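Coat protein (Papaya mosaic virus, PDB 4DOX) forms the protein coat of a flexible filamentous plant virus, an all-helical subunit that probably packs around the viral RNA. Local coordinates at residues V59-V64 / R108-I113; A136-F141 / Q165-A170. All coordinates share one frame; numbering follows the deposited sequence.

Contact 1 of 2, residues V59-V64 / R108-I113; sequences VALELV and RYFAPI
The backbones of helix segment 59-64 and segment 108-113 come closest at V64 and F110, whose CA atoms lie 7.2 Å apart, and side chains alone bridge that distance. F110 sits in a type I turn, R108 to A111, between helices 103-108 and 111-118; the A111 N to R108 O bond spans the turn, and the CB of F110 points toward helix 56-70. CG is anti to the carbonyl carbon (chi1 -65°), and the ring meets A60, L61 and V64 obliquely. V64 crosses F110 at about a right angle, its CG2 3.9 Å from F110 CB and equally near ring atom CD1. L61 CD1 comes from the same side of the ring, 4.0 Å from F110 CB and nearer CD2. A60 CB meets the far end of the ring, 4.2 Å from F110 CZ. L61 CD1 also touches I113 CG2 at 4.1 Å, which extends the apolar seam into the first turn of helix 111-118. The contact is buried, its centre about 5 Å from that of the chain. On the opposite face of the F110 ring lies Y109 CD2, offset toward the rim; F106 of helix 103-108 touches both A60 and the F110 ring, and F143 covers V64.

Contact 2 of 2, residues A136-F141 / Q165-A170; sequences AKFAAF and QEERIA
A136, F138 and A139 pack against E167 and A170, joining a short 3-10 turn to the last modelled helix, 165-172, at the periphery of the all-helical subunit. The two backbones run close, with A136 CA and E167 CA 4.7 Å apart, which small residues permit: the CB methyls of A136 and A170 meet directly, and A139 CB lies 3.9 Å from E167 CB and also touches E167 O. Within the turn, A139 N bonds to A136 O and A140 N to K137 O; A140 is the centre of an inverse gamma turn that follows. E167 carries the polar side of the contact. Its CG is anti to the carbonyl carbon (chi1 -73°), passing 4.1 Å from A136 CA, and the chain is extended beyond CG. The two carboxylate oxygens have different roles. OE1 accepts from T164 N, just before the helix, and forms a salt bridge with R161. W115 of helix 111-118 packs on the E167 side chain as well. E166 reaches past the start of the turn to S135, whose OG is hydrogen-bonded to E166 OE2. E167 OE2 lies near the edge of the F138 ring, close to its plane, and is 3.7 Å from F138 CB. One water couples helix and turn, accepting from F138 N at 2.8 Å and donating to E167 OE2.

How the contacts relate
From the N terminus, helix 56-70 supplies the first half of contact 1, which closes only after 43 residues that include helix 89-98 and most of helix 103-108. Contact 2 opens later and spans 23 residues without helix or strand, so the two loops lie in series and neither nests nor crosses. Contact 1 joins helix 56-70 to the turn and helix start at 108-113, deep in the subunit; contact 2 lays the last modelled helix, 165-172, on an outlying turn. Their centres are 18 Å apart and they do not touch. Helix 111-118 connects them: it begins in contact 1, and its W115 packs on E167 and F141. F141 also meets Y68 of helix 56-70, and F143, which touches V64.

Contact 1 of 2, residues V59-V64 / R108-I113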
loop_
_atom_site.group_PDB
_atom_site.type_symbol
_atom_site.label_atom_id
_atom_site.label_comp_id
_atom_site.label_asym_id
_atom_site.label_seq_id
_atom_site.Cartn_x
_atom_site.Cartn_y
_atom_site.Cartn_z
ATOM N N VAL A 59 11.625 4.034 3.849
ATOM C CA VAL A 59 12.324 3.089 3.001
ATOM C C VAL A 59 11.252 2.231 2.304
ATOM O O VAL A 59 11.312 2.004 1.094
ATOM C CB VAL A 59 13.412 2.309 3.808
ATOM C CG1 VAL A 59 13.862 1.048 3.119
ATOM C CG2 VAL A 59 14.590 3.202 4.090
ATOM N N ALA A 60 10.228 1.822 3.040
ATOM C CA ALA A 60 9.093 1.163 2.416
ATOM C C ALA A 60 8.593 2.004 1.272
ATOM O O ALA A 60 8.302 1.474 0.198
ATOM C CB ALA A 60 7.982 0.949 3.401
ATOM N N LEU A 61 8.487 3.318 1.480
ATOM C CA LEU A 61 7.948 4.202 0.406
ATOM C C LEU A 61 8.727 4.147 -0.903
ATOM O O LEU A 61 8.210 4.518 -1.957
ATOM C CB LEU A 61 7.885 5.656 0.841
ATOM C CG LEU A 61 6.572 6.279 1.303
ATOM C CD1 LEU A 61 5.387 5.517 0.866
ATOM C CD2 LEU A 61 6.627 6.348 2.780
ATOM N N GLU A 62 9.980 3.717 -0.818
ATOM C CA GLU A 62 10.794 3.571 -2.005
ATOM C C GLU A 62 10.268 2.453 -2.882
ATOM O O GLU A 62 10.267 2.574 -4.104
ATOM C CB GLU A 62 12.236 3.308 -1.634
ATOM C CG GLU A 62 12.903 4.499 -0.988
ATOM C CD GLU A 62 14.288 4.164 -0.507
ATOM O OE1 GLU A 62 15.015 3.436 -1.214
ATOM O OE2 GLU A 62 14.646 4.639 0.589
ATOM N N LEU A 63 9.797 1.378 -2.247
ATOM C CA LEU A 63 9.207 0.267 -2.975
ATOM C C LEU A 63 7.848 0.703 -3.503
ATOM O O LEU A 63 7.501 0.418 -4.673
ATOM C CB LEU A 63 9.087 -0.976 -2.095
ATOM C CG LEU A 63 8.294 -2.182 -2.609
ATOM C CD1 LEU A 63 8.919 -2.793 -3.825
ATOM C CD2 LEU A 63 8.269 -3.186 -1.532
ATOM N N VAL A 64 7.105 1.425 -2.662
ATOM C CA VAL A 64 5.808 1.978 -3.080
ATOM C C VAL A 64 5.916 2.858 -4.319
ATOM O O VAL A 64 5.109 2.736 -5.252
ATOM C CB VAL A 64 5.115 2.746 -1.941
ATOM C CG1 VAL A 64 3.741 3.170 -2.378
ATOM C CG2 VAL A 64 5.077 1.861 -0.675
ATOM N N ARG A 108 -1.105 -0.521 -1.213
ATOM C CA ARG A 108 -2.390 0.084 -1.023
ATOM C C ARG A 108 -2.407 0.792 0.312
ATOM O O ARG A 108 -3.034 1.843 0.438
ATOM C CB ARG A 108 -3.469 -0.974 -1.054
ATOM C CG ARG A 108 -4.827 -0.388 -1.273
ATOM C CD ARG A 108 -5.859 -1.435 -1.359
ATOM N NE ARG A 108 -5.998 -1.952 -2.711
ATOM C CZ ARG A 108 -5.871 -3.228 -3.044
ATOM N NH1 ARG A 108 -5.599 -4.121 -2.106
ATOM N NH2 ARG A 108 -6.003 -3.599 -4.313
ATOM N N TYR A 109 -1.692 0.220 1.292
ATOM C CA TYR A 109 -1.633 0.739 2.658
ATOM C C TYR A 109 -0.947 2.112 2.729
ATOM O O TYR A 109 -1.133 2.863 3.733
ATOM C CB TYR A 109 -0.903 -0.260 3.586
ATOM C CG TYR A 109 -0.747 0.233 5.016
ATOM C CD1 TYR A 109 -1.880 0.435 5.862
ATOM C CD2 TYR A 109 0.514 0.484 5.546
ATOM C CE1 TYR A 109 -1.753 0.879 7.213
ATOM C CE2 TYR A 109 0.667 0.939 6.898
ATOM C CZ TYR A 109 -0.479 1.137 7.719
ATOM O OH TYR A 109 -0.313 1.593 9.009
ATOM N N PHE A 110 -0.137 2.406 1.691
ATOM C CA PHE A 110 0.622 3.638 1.596
ATOM C C PHE A 110 0.130 4.510 0.453
ATOM O O PHE A 110 0.711 5.544 0.169
ATOM C CB PHE A 110 2.098 3.324 1.364
ATOM C CG PHE A 110 2.754 2.609 2.522
ATOM C CD1 PHE A 110 2.905 1.220 2.509
ATOM C CD2 PHE A 110 3.208 3.333 3.634
ATOM C CE1 PHE A 110 3.490 0.549 3.612
ATOM C CE2 PHE A 110 3.813 2.663 4.735
ATOM C CZ PHE A 110 3.964 1.268 4.716
ATOM N N ALA A 111 -0.944 4.094 -0.209
ATOM C CA ALA A 111 -1.494 4.871 -1.324
ATOM C C ALA A 111 -1.589 6.389 -1.006
ATOM O O ALA A 111 -1.118 7.200 -1.819
ATOM C CB ALA A 111 -2.833 4.313 -1.821
ATOM N N PRO A 112 -2.150 6.784 0.178
ATOM C CA PRO A 112 -2.326 8.250 0.395
ATOM C C PRO A 112 -1.014 9.035 0.451
ATOM O O PRO A 112 -0.972 10.186 0.036
ATOM C CB PRO A 112 -3.087 8.333 1.725
ATOM C CG PRO A 112 -3.748 7.015 1.839
ATOM C CD PRO A 112 -2.790 6.011 1.257
ATOM N N ILE A 113 0.059 8.401 0.911
ATOM C CA ILE A 113 1.338 9.081 1.011
ATOM C C ILE A 113 1.924 9.295 -0.403
ATOM O O ILE A 113 2.450 10.374 -0.712
ATOM C CB ILE A 113 2.328 8.252 1.816
ATOM C CG1 ILE A 113 1.756 7.779 3.165
ATOM C CG2 ILE A 113 3.592 9.009 2.004
ATOM C CD1 ILE A 113 1.212 8.896 4.030
#

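Contact 2 of 2, residues A136-F141 / Q165-A170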
loop_
_atom_site.group_PDB
_atom_site.type_symbol
_atom_site.label_atom_id
_atom_site.label_comp_id
_atom_site.label_asym_id
_atom_site.label_seq_id
_atom_site.Cartn_x
_atom_site.Cartn_y
_atom_site.Cartn_z
ATOM N N ALA A 136 -7.005 11.968 -16.515
ATOM C CA ALA A 136 -7.182 10.936 -15.488
ATOM C C ALA A 136 -5.846 10.313 -15.096
ATOM O O ALA A 136 -5.786 9.350 -14.376
ATOM C CB ALA A 136 -8.166 9.876 -15.940
ATOM N N LYS A 137 -4.778 10.922 -15.572
ATOM C CA LYS A 137 -3.413 10.465 -15.479
ATOM C C LYS A 137 -2.946 9.969 -14.118
ATOM O O LYS A 137 -2.231 8.981 -14.017
ATOM C CB LYS A 137 -2.610 11.702 -15.634
ATOM C CG LYS A 137 -1.895 11.859 -16.821
ATOM C CD LYS A 137 -0.642 12.511 -16.411
ATOM C CE LYS A 137 -0.693 13.975 -16.413
ATOM N NZ LYS A 137 -0.778 14.382 -17.800
ATOM N N PHE A 138 -3.315 10.729 -13.087
ATOM C CA PHE A 138 -2.839 10.558 -11.731
ATOM C C PHE A 138 -3.571 9.441 -11.032
ATOM O O PHE A 138 -3.299 9.141 -9.893
ATOM C CB PHE A 138 -2.895 11.888 -10.984
ATOM C CG PHE A 138 -1.844 12.832 -11.424
ATOM C CD1 PHE A 138 -2.143 13.950 -12.209
ATOM C CD2 PHE A 138 -0.520 12.563 -11.122
ATOM C CE1 PHE A 138 -1.127 14.794 -12.647
ATOM C CE2 PHE A 138 0.489 13.392 -11.557
ATOM C CZ PHE A 138 0.186 14.515 -12.316
ATOM N N ALA A 139 -4.480 8.818 -11.769
ATOM C CA ALA A 139 -5.240 7.669 -11.329
ATOM C C ALA A 139 -4.626 6.356 -11.837
ATOM O O ALA A 139 -5.082 5.277 -11.489
ATOM C CB ALA A 139 -6.634 7.810 -11.825
ATOM N N ALA A 140 -3.590 6.454 -12.675
ATOM C CA ALA A 140 -3.133 5.253 -13.438
ATOM C C ALA A 140 -2.112 4.395 -12.661
ATOM O O ALA A 140 -1.039 4.039 -13.190
ATOM C CB ALA A 140 -2.632 5.620 -14.853
ATOM N N PHE A 141 -2.432 4.119 -11.401
ATOM C CA PHE A 141 -1.689 3.123 -10.669
ATOM C C PHE A 141 -2.634 2.125 -10.074
ATOM O O PHE A 141 -3.814 2.446 -9.794
ATOM C CB PHE A 141 -0.706 3.701 -9.640
ATOM C CG PHE A 141 -1.314 4.582 -8.579
ATOM C CD1 PHE A 141 -1.283 4.188 -7.238
ATOM C CD2 PHE A 141 -1.826 5.860 -8.890
ATOM C CE1 PHE A 141 -1.838 5.033 -6.232
ATOM C CE2 PHE A 141 -2.356 6.687 -7.903
ATOM C CZ PHE A 141 -2.359 6.284 -6.579
ATOM N N GLN A 165 -13.750 13.020 -9.640
ATOM C CA GLN A 165 -14.668 11.944 -10.069
ATOM C C GLN A 165 -14.161 11.294 -11.383
ATOM O O GLN A 165 -14.243 10.074 -11.532
ATOM C CB GLN A 165 -16.118 12.478 -10.188
ATOM C CG GLN A 165 -17.238 11.442 -10.458
ATOM C CD GLN A 165 -17.427 10.370 -9.356
ATOM O OE1 GLN A 165 -16.969 10.508 -8.213
ATOM N NE2 GLN A 165 -18.108 9.287 -9.715
ATOM N N GLU A 166 -13.607 12.092 -12.301
ATOM C CA GLU A 166 -12.999 11.553 -13.514
ATOM C C GLU A 166 -11.865 10.568 -13.197
ATOM O O GLU A 166 -11.797 9.479 -13.765
ATOM C CB GLU A 166 -12.505 12.654 -14.455
ATOM C CG GLU A 166 -11.957 12.080 -15.743
ATOM C CD GLU A 166 -11.243 13.087 -16.622
ATOM O OE1 GLU A 166 -11.067 14.239 -16.171
ATOM O OE2 GLU A 166 -10.858 12.726 -17.769
ATOM N N GLU A 167 -10.973 10.956 -12.296
ATOM C CA GLU A 167 -9.940 10.044 -11.798
ATOM C C GLU A 167 -10.526 8.777 -11.179
ATOM O O GLU A 167 -10.081 7.680 -11.532
ATOM C CB GLU A 167 -8.964 10.747 -10.855
ATOM C CG GLU A 167 -8.023 11.686 -11.593
ATOM C CD GLU A 167 -7.360 12.711 -10.688
ATOM O OE1 GLU A 167 -7.872 12.978 -9.580
ATOM O OE2 GLU A 167 -6.332 13.279 -11.088
ATOM N N ARG A 168 -11.522 8.907 -10.291
ATOM C CA ARG A 168 -12.136 7.723 -9.638
ATOM C C ARG A 168 -12.688 6.789 -10.701
ATOM O O ARG A 168 -12.392 5.599 -10.694
ATOM C CB ARG A 168 -13.226 8.082 -8.598
ATOM C CG ARG A 168 -12.671 8.768 -7.316
ATOM C CD ARG A 168 -13.631 8.840 -6.091
ATOM N NE ARG A 168 -14.384 10.085 -6.143
ATOM C CZ ARG A 168 -14.094 11.200 -5.481
ATOM N NH1 ARG A 168 -13.064 11.252 -4.635
ATOM N NH2 ARG A 168 -14.865 12.268 -5.656
ATOM N N ILE A 169 -13.446 7.356 -11.642
ATOM C CA ILE A 169 -14.073 6.587 -12.708
ATOM C C ILE A 169 -13.030 5.950 -13.589
ATOM O O ILE A 169 -13.165 4.781 -13.947
ATOM C CB ILE A 169 -15.096 7.438 -13.539
ATOM C CG1 ILE A 169 -16.469 7.324 -12.898
ATOM C CG2 ILE A 169 -15.204 6.988 -15.024
ATOM C CD1 ILE A 169 -17.300 8.584 -13.019
ATOM N N ALA A 170 -11.984 6.699 -13.931
ATOM C CA ALA A 170 -11.013 6.195 -14.896
ATOM C C ALA A 170 -10.328 4.952 -14.369
ATOM O O ALA A 170 -9.946 4.099 -15.167
ATOM C CB ALA A 170 -9.990 7.263 -15.289
HETATM O O HOH W 1 -5.073 12.869 -13.329
#